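Local coordinates for carbohydrate kinase, FGGY (Rhodospirillum rubrum, PDB 3IFR), which probably phosphorylates D-xylulose at the expense of ATP, as a sugar kinase of the FGGY family, at residues 38-43 and 48-53; 101-106 and 140-145. All blocks are in the same frame, centred on the assembly; numbering follows the deposited sequence.

Both contacts meet at a two-stranded antiparallel sheet in the N-terminal domain of this FGGY kinase, made of strand 49-50 from contact 1 and strand 102-103 from contact 2. Contact 1 comes first along the chain, wholly ahead of contact 2, and their centres are about 13 Å apart. The strands are joined by probable backbone hydrogen bonds from S102 N to E50 O and from Q104 N to A48 O. Loop 38-43, this small sheet and helix 139-149 are thereby connected in series, tying the chain that follows strand 29-37 to a helix some hundred residues later in the chain.

Contact 1: residues 38-43 and 48-53; sequences TTLSSP and AEEDPA
A single antiparallel bridge, formed where the loop after strand 29-37 doubles back on strand 49-50, defines this contact between S41 and E49. The two residues are a hydrogen-bonded pair: S41 N donates to E49 O at 2.9 Å, and E49 N returns a bond to S41 O at 2.8 Å. Beyond the bridge a water takes over, donating to T39 O and accepting from D51 N.

The side chain of E50 reaches back across the loop. Its CG lies 3.5 Å from T39 O, and the carboxylate then divides its neighbours: OE1 meets T38 CG2 at 3.2 Å, while OE2 lies 3.7 Å from L40 CD1. T38 has CG2 anti to its backbone N (OG1 at chi1 -59°), which turns the methyl to E50 and leaves OG1 to N58. W55 NE1 donates to E50 OE1, anchoring one oxygen of the acid. An alanine in place of E50 would probably leave the W55 indole N-H without this acceptor and open a gap beside the T38 methyl and L40 CD1.

On the other side of the bridge, P43 CG packs 3.6 Å from E49 OE1, whereas E49 OE2 makes salt bridges to R109 and R100. D51 is the N-cap of helix 52-70, its OD1 accepting from A53 N above the carboxylate plane. The arrangement is thus an isolated antiparallel bridge followed, after E50, by an Asp N-cap that opens helix 52-70, within the N-terminal, actin-ATPase-clan domain of an FGGY kinase.

Contact 2: residues 101-106 and 140-145; sequences PSIQQS and TAKLRW
Buried packing of a lysine shaft against a strand end joins segment 101-106, which carries strand 102-103, to helix 139-149 in the N-terminal part of the kinase. K142 and I103 carry it, each pointing at the opposite segment, and the two side chains run past one another head to tail. The methyl CG2 of I103 sits 3.5 Å from K142 CE and 3.9 Å from K142 CD. With CG1 of I103 beside the backbone N (chi1 -51°), CG2 lies anti to that N and is the branch that meets the lysine.

Further along, K142 CE comes within 3.2 Å of Q104 O. The chain runs extended until a bend at chi4 (94°) turns the amino group aside, and NZ donates to the carbonyl oxygen of Q136. On the far side of the strand, S102 OG donates to Q104 OE1 at 2.7 Å, tying together two side chains that also pack on W55 of helix 52-70.

Lysine therefore acts in two ways here. Its methylene groups give I103 an apolar surface, while its ammonium end finds a carbonyl oxygen beyond the two segments, so the charge is probably stabilised in part by the carbonyl of Q136.

Contact 1: residues 38-43 and 48-53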
ATOM      1  N   THR A  38       5.751   7.424 -15.312  1.00 21.69           N
ATOM      2  CA  THR A  38       4.331   7.632 -15.529  1.00 24.82           C
ATOM      3  C   THR A  38       4.093   8.981 -14.985  1.00 26.01           C
ATOM      4  O   THR A  38       4.727   9.327 -13.984  1.00 22.49           O
ATOM      5  CB  THR A  38       3.502   6.681 -14.684  1.00 25.08           C
ATOM      6  OG1 THR A  38       3.850   5.345 -15.037  1.00 23.74           O
ATOM      7  CG2 THR A  38       2.007   6.935 -14.876  1.00 22.82           C
ATOM      8  N   THR A  39       3.204   9.744 -15.634  1.00 26.27           N
ATOM      9  CA  THR A  39       2.934  11.116 -15.214  1.00 26.18           C
ATOM     10  C   THR A  39       1.736  11.210 -14.269  1.00 28.33           C
ATOM     11  O   THR A  39       0.639  10.721 -14.581  1.00 27.88           O
ATOM     12  CB  THR A  39       2.664  12.040 -16.411  1.00 31.45           C
ATOM     13  OG1 THR A  39       3.739  11.956 -17.356  1.00 28.84           O
ATOM     14  CG2 THR A  39       2.490  13.488 -15.935  1.00 27.68           C
ATOM     15  N   LEU A  40       1.959  11.806 -13.102  1.00 25.57           N
ATOM     16  CA  LEU A  40       0.873  12.213 -12.220  1.00 25.17           C
ATOM     17  C   LEU A  40       0.539  13.625 -12.627  1.00 28.81           C
ATOM     18  O   LEU A  40       1.397  14.501 -12.512  1.00 31.43           O
ATOM     19  CB  LEU A  40       1.380  12.236 -10.780  1.00 26.10           C
ATOM     20  CG  LEU A  40       0.402  12.399  -9.615  1.00 26.60           C
ATOM     21  CD1 LEU A  40      -0.854  11.548  -9.809  1.00 25.99           C
ATOM     22  CD2 LEU A  40       1.112  11.960  -8.341  1.00 22.28           C
ATOM     23  N   SER A  41      -0.670  13.866 -13.129  1.00 25.35           N
ATOM     24  CA  SER A  41      -1.110  15.231 -13.384  1.00 27.17           C
ATOM     25  C   SER A  41      -1.969  15.754 -12.245  1.00 28.87           C
ATOM     26  O   SER A  41      -2.616  14.981 -11.531  1.00 26.54           O
ATOM     27  CB  SER A  41      -1.933  15.325 -14.675  1.00 25.11           C
ATOM     28  OG  SER A  41      -1.226  14.746 -15.753  1.00 29.03           O
ATOM     29  N   SER A  42      -1.994  17.073 -12.096  1.00 29.83           N
ATOM     30  CA  SER A  42      -3.008  17.701 -11.263  1.00 30.82           C
ATOM     31  C   SER A  42      -3.417  19.021 -11.881  1.00 31.46           C
ATOM     32  O   SER A  42      -2.736  20.040 -11.735  1.00 31.09           O
ATOM     33  CB  SER A  42      -2.574  17.857  -9.807  1.00 25.54           C
ATOM     34  OG  SER A  42      -1.526  18.761  -9.729  1.00 31.35           O
ATOM     35  N   PRO A  43      -4.530  18.977 -12.612  1.00 30.81           N
ATOM     36  CA  PRO A  43      -5.125  20.095 -13.335  1.00 27.37           C
ATOM     37  C   PRO A  43      -5.633  21.156 -12.365  1.00 29.34           C
ATOM     38  O   PRO A  43      -5.620  22.330 -12.702  1.00 28.34           O
ATOM     39  CB  PRO A  43      -6.276  19.432 -14.096  1.00 29.27           C
ATOM     40  CG  PRO A  43      -5.863  17.926 -14.184  1.00 27.27           C
ATOM     41  CD  PRO A  43      -5.267  17.716 -12.824  1.00 27.49           C
ATOM     42  N   ALA A  48      -5.436  14.483  -8.565  1.00 22.88           N
ATOM     43  CA  ALA A  48      -4.387  13.509  -8.947  1.00 23.68           C
ATOM     44  C   ALA A  48      -4.916  12.621 -10.050  1.00 23.50           C
ATOM     45  O   ALA A  48      -5.814  11.787  -9.817  1.00 23.52           O
ATOM     46  CB  ALA A  48      -3.956  12.664  -7.769  1.00 20.46           C
ATOM     47  N   GLU A  49      -4.391  12.797 -11.253  1.00 21.35           N
ATOM     48  CA  GLU A  49      -4.948  12.084 -12.398  1.00 22.78           C
ATOM     49  C   GLU A  49      -3.874  11.393 -13.194  1.00 23.91           C
ATOM     50  O   GLU A  49      -2.735  11.874 -13.225  1.00 22.86           O
ATOM     51  CB  GLU A  49      -5.724  13.050 -13.306  1.00 23.32           C
ATOM     52  CG  GLU A  49      -6.902  13.708 -12.597  1.00 24.19           C
ATOM     53  CD  GLU A  49      -7.925  14.342 -13.516  1.00 24.61           C
ATOM     54  OE1 GLU A  49      -7.578  14.833 -14.613  1.00 24.58           O
ATOM     55  OE2 GLU A  49      -9.101  14.372 -13.110  1.00 24.87           O
ATOM     56  N   GLU A  50      -4.229  10.274 -13.841  1.00 21.11           N
ATOM     57  CA  GLU A  50      -3.340   9.687 -14.843  1.00 19.09           C
ATOM     58  C   GLU A  50      -4.046   9.291 -16.140  1.00 21.56           C
ATOM     59  O   GLU A  50      -5.264   9.231 -16.235  1.00 19.25           O
ATOM     60  CB  GLU A  50      -2.462   8.567 -14.282  1.00 19.36           C
ATOM     61  CG  GLU A  50      -1.881   8.895 -12.895  1.00 22.69           C
ATOM     62  CD  GLU A  50      -0.653   8.060 -12.487  1.00 23.24           C
ATOM     63  OE1 GLU A  50      -0.554   6.877 -12.884  1.00 23.83           O
ATOM     64  OE2 GLU A  50       0.208   8.597 -11.749  1.00 24.12           O
ATOM     65  N   ASP A  51      -3.242   9.067 -17.158  1.00 20.10           N
ATOM     66  CA  ASP A  51      -3.740   8.763 -18.465  1.00 17.81           C
ATOM     67  C   ASP A  51      -3.636   7.273 -18.649  1.00 18.12           C
ATOM     68  O   ASP A  51      -2.520   6.744 -18.759  1.00 17.58           O
ATOM     69  CB  ASP A  51      -2.816   9.454 -19.461  1.00 18.93           C
ATOM     70  CG  ASP A  51      -3.260   9.265 -20.895  1.00 21.15           C
ATOM     71  OD1 ASP A  51      -4.266   8.539 -21.098  1.00 19.04           O
ATOM     72  OD2 ASP A  51      -2.592   9.835 -21.814  1.00 22.90           O
ATOM     73  N   PRO A  52      -4.770   6.565 -18.671  1.00 17.53           N
ATOM     74  CA  PRO A  52      -4.648   5.091 -18.777  1.00 16.64           C
ATOM     75  C   PRO A  52      -3.939   4.630 -20.064  1.00 17.94           C
ATOM     76  O   PRO A  52      -3.385   3.521 -20.145  1.00 20.26           O
ATOM     77  CB  PRO A  52      -6.095   4.601 -18.761  1.00 15.71           C
ATOM     78  CG  PRO A  52      -6.881   5.699 -18.139  1.00 17.15           C
ATOM     79  CD  PRO A  52      -6.152   7.000 -18.428  1.00 18.90           C
ATOM     80  N   ALA A  53      -3.910   5.490 -21.054  1.00 16.05           N
ATOM     81  CA  ALA A  53      -3.227   5.143 -22.288  1.00 21.15           C
ATOM     82  C   ALA A  53      -1.718   5.147 -22.090  1.00 18.32           C
ATOM     83  O   ALA A  53      -1.004   4.420 -22.767  1.00 19.59           O
ATOM     84  CB  ALA A  53      -3.630   6.092 -23.431  1.00 18.19           C
TER
HETATM   85  O   HOH W   1      -0.145   9.425 -16.676  1.00 25.43           O

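Contact 2: residues 101-106 and 140-145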
ATOM      1  N   PRO A 101      -9.609  11.304 -17.711  1.00 22.11           N
ATOM      2  CA  PRO A 101      -8.392  10.782 -17.085  1.00 20.01           C
ATOM      3  C   PRO A 101      -8.734  10.020 -15.806  1.00 23.17           C
ATOM      4  O   PRO A 101      -9.759  10.311 -15.170  1.00 21.63           O
ATOM      5  CB  PRO A 101      -7.590  12.046 -16.778  1.00 19.71           C
ATOM      6  CG  PRO A 101      -8.112  13.070 -17.804  1.00 21.77           C
ATOM      7  CD  PRO A 101      -9.557  12.755 -17.973  1.00 20.46           C
ATOM      8  N   SER A 102      -7.911   9.026 -15.474  1.00 20.59           N
ATOM      9  CA  SER A 102      -8.060   8.270 -14.245  1.00 21.35           C
ATOM     10  C   SER A 102      -7.852   9.170 -13.039  1.00 20.56           C
ATOM     11  O   SER A 102      -6.890   9.944 -12.991  1.00 20.81           O
ATOM     12  CB  SER A 102      -7.040   7.136 -14.199  1.00 20.06           C
ATOM     13  OG  SER A 102      -6.881   6.627 -12.886  1.00 18.82           O
ATOM     14  N   ILE A 103      -8.735   9.026 -12.057  1.00 20.19           N
ATOM     15  CA  ILE A 103      -8.583   9.708 -10.769  1.00 21.79           C
ATOM     16  C   ILE A 103      -7.889   8.742  -9.801  1.00 21.21           C
ATOM     17  O   ILE A 103      -8.424   7.670  -9.490  1.00 18.90           O
ATOM     18  CB  ILE A 103      -9.956  10.203 -10.193  1.00 20.41           C
ATOM     19  CG1 ILE A 103     -10.730  11.017 -11.253  1.00 21.44           C
ATOM     20  CG2 ILE A 103      -9.740  11.032  -8.958  1.00 20.28           C
ATOM     21  CD1 ILE A 103     -12.230  11.319 -10.912  1.00 20.56           C
ATOM     22  N   GLN A 104      -6.687   9.132  -9.352  1.00 22.68           N
ATOM     23  CA  GLN A 104      -5.850   8.344  -8.435  1.00 22.09           C
ATOM     24  C   GLN A 104      -6.350   8.285  -6.963  1.00 24.34           C
ATOM     25  O   GLN A 104      -7.202   9.077  -6.569  1.00 22.84           O
ATOM     26  CB  GLN A 104      -4.430   8.889  -8.492  1.00 20.27           C
ATOM     27  CG  GLN A 104      -3.967   9.017  -9.905  1.00 21.11           C
ATOM     28  CD  GLN A 104      -4.005   7.663 -10.650  1.00 23.38           C
ATOM     29  OE1 GLN A 104      -4.705   7.511 -11.627  1.00 23.92           O
ATOM     30  NE2 GLN A 104      -3.267   6.696 -10.165  1.00 21.29           N
ATOM     31  N   GLN A 105      -5.823   7.371  -6.142  1.00 24.56           N
ATOM     32  CA  GLN A 105      -6.252   7.352  -4.736  1.00 27.34           C
ATOM     33  C   GLN A 105      -5.744   8.511  -3.888  1.00 25.76           C
ATOM     34  O   GLN A 105      -6.370   8.914  -2.939  1.00 28.16           O
ATOM     35  CB  GLN A 105      -5.986   6.015  -4.026  1.00 31.62           C
ATOM     36  CG  GLN A 105      -4.910   5.160  -4.608  1.00 29.10           C
ATOM     37  CD  GLN A 105      -3.636   5.909  -4.848  1.00 31.85           C
ATOM     38  OE1 GLN A 105      -2.990   6.369  -3.903  1.00 37.49           O
ATOM     39  NE2 GLN A 105      -3.234   6.010  -6.121  1.00 28.04           N
ATOM     40  N   SER A 106      -4.620   9.089  -4.226  1.00 29.33           N
ATOM     41  CA  SER A 106      -4.250  10.307  -3.514  1.00 26.20           C
ATOM     42  C   SER A 106      -5.120  11.525  -3.876  1.00 23.89           C
ATOM     43  O   SER A 106      -4.919  12.590  -3.323  1.00 24.98           O
ATOM     44  CB  SER A 106      -2.807  10.627  -3.803  1.00 25.18           C
ATOM     45  OG  SER A 106      -2.611  10.624  -5.208  1.00 33.84           O
ATOM     46  N   THR A 140     -16.972   4.932  -4.812  1.00 22.35           N
ATOM     47  CA  THR A 140     -18.284   5.565  -4.597  1.00 21.59           C
ATOM     48  C   THR A 140     -18.230   7.094  -4.396  1.00 21.49           C
ATOM     49  O   THR A 140     -19.036   7.832  -4.966  1.00 21.04           O
ATOM     50  CB  THR A 140     -18.963   4.927  -3.389  1.00 21.74           C
ATOM     51  OG1 THR A 140     -19.274   3.559  -3.697  1.00 23.88           O
ATOM     52  CG2 THR A 140     -20.216   5.685  -2.991  1.00 23.39           C
ATOM     53  N   ALA A 141     -17.309   7.577  -3.576  1.00 18.70           N
ATOM     54  CA  ALA A 141     -17.157   9.025  -3.402  1.00 19.19           C
ATOM     55  C   ALA A 141     -16.764   9.700  -4.720  1.00 23.44           C
ATOM     56  O   ALA A 141     -17.421  10.640  -5.165  1.00 22.14           O
ATOM     57  CB  ALA A 141     -16.146   9.360  -2.326  1.00 18.82           C
ATOM     58  N   LYS A 142     -15.696   9.219  -5.354  1.00 22.36           N
ATOM     59  CA  LYS A 142     -15.339   9.733  -6.668  1.00 20.58           C
ATOM     60  C   LYS A 142     -16.475   9.642  -7.686  1.00 20.32           C
ATOM     61  O   LYS A 142     -16.671  10.588  -8.442  1.00 22.46           O
ATOM     62  CB  LYS A 142     -14.057   9.098  -7.190  1.00 21.62           C
ATOM     63  CG  LYS A 142     -12.830   9.590  -6.437  1.00 21.87           C
ATOM     64  CD  LYS A 142     -11.699   8.632  -6.618  1.00 25.19           C
ATOM     65  CE  LYS A 142     -10.349   9.135  -6.022  1.00 23.92           C
ATOM     66  NZ  LYS A 142     -10.093   8.670  -4.634  1.00 27.12           N
ATOM     67  N   LEU A 143     -17.241   8.551  -7.693  1.00 19.91           N
ATOM     68  CA  LEU A 143     -18.425   8.451  -8.568  1.00 20.62           C
ATOM     69  C   LEU A 143     -19.475   9.556  -8.309  1.00 22.64           C
ATOM     70  O   LEU A 143     -19.909  10.223  -9.253  1.00 23.00           O
ATOM     71  CB  LEU A 143     -19.073   7.079  -8.466  1.00 20.74           C
ATOM     72  CG  LEU A 143     -18.917   6.106  -9.629  1.00 23.11           C
ATOM     73  CD1 LEU A 143     -17.867   6.544 -10.615  1.00 19.89           C
ATOM     74  CD2 LEU A 143     -18.693   4.639  -9.118  1.00 19.56           C
ATOM     75  N   ARG A 144     -19.864   9.775  -7.045  1.00 22.84           N
ATOM     76  CA  ARG A 144     -20.811  10.851  -6.706  1.00 20.50           C
ATOM     77  C   ARG A 144     -20.300  12.202  -7.212  1.00 21.70           C
ATOM     78  O   ARG A 144     -21.085  13.016  -7.672  1.00 21.38           O
ATOM     79  CB  ARG A 144     -21.012  10.966  -5.190  1.00 22.61           C
ATOM     80  CG  ARG A 144     -21.776   9.870  -4.537  1.00 21.82           C
ATOM     81  CD  ARG A 144     -23.237   9.853  -4.923  1.00 23.91           C
ATOM     82  NE  ARG A 144     -23.965   8.904  -4.087  1.00 29.80           N
ATOM     83  CZ  ARG A 144     -24.571   9.189  -2.927  1.00 27.83           C
ATOM     84  NH1 ARG A 144     -24.569  10.427  -2.443  1.00 26.24           N
ATOM     85  NH2 ARG A 144     -25.183   8.223  -2.246  1.00 25.75           N
ATOM     86  N   TRP A 145     -18.991  12.460  -7.091  1.00 21.16           N
ATOM     87  CA  TRP A 145     -18.426  13.738  -7.546  1.00 22.09           C
ATOM     88  C   TRP A 145     -18.613  13.893  -9.065  1.00 23.22           C
ATOM     89  O   TRP A 145     -19.107  14.899  -9.557  1.00 24.91           O
ATOM     90  CB  TRP A 145     -16.943  13.824  -7.200  1.00 21.69           C
ATOM     91  CG  TRP A 145     -16.313  15.103  -7.621  1.00 20.87           C
ATOM     92  CD1 TRP A 145     -16.092  16.203  -6.840  1.00 21.49           C
ATOM     93  CD2 TRP A 145     -15.806  15.426  -8.927  1.00 18.97           C
ATOM     94  NE1 TRP A 145     -15.499  17.195  -7.588  1.00 21.73           N
ATOM     95  CE2 TRP A 145     -15.303  16.740  -8.866  1.00 20.05           C
ATOM     96  CE3 TRP A 145     -15.711  14.725 -10.131  1.00 17.15           C
ATOM     97  CZ2 TRP A 145     -14.725  17.374  -9.976  1.00 21.59           C
ATOM     98  CZ3 TRP A 145     -15.138  15.352 -11.232  1.00 19.13           C
ATOM     99  CH2 TRP A 145     -14.668  16.666 -11.152  1.00 19.91           C
TER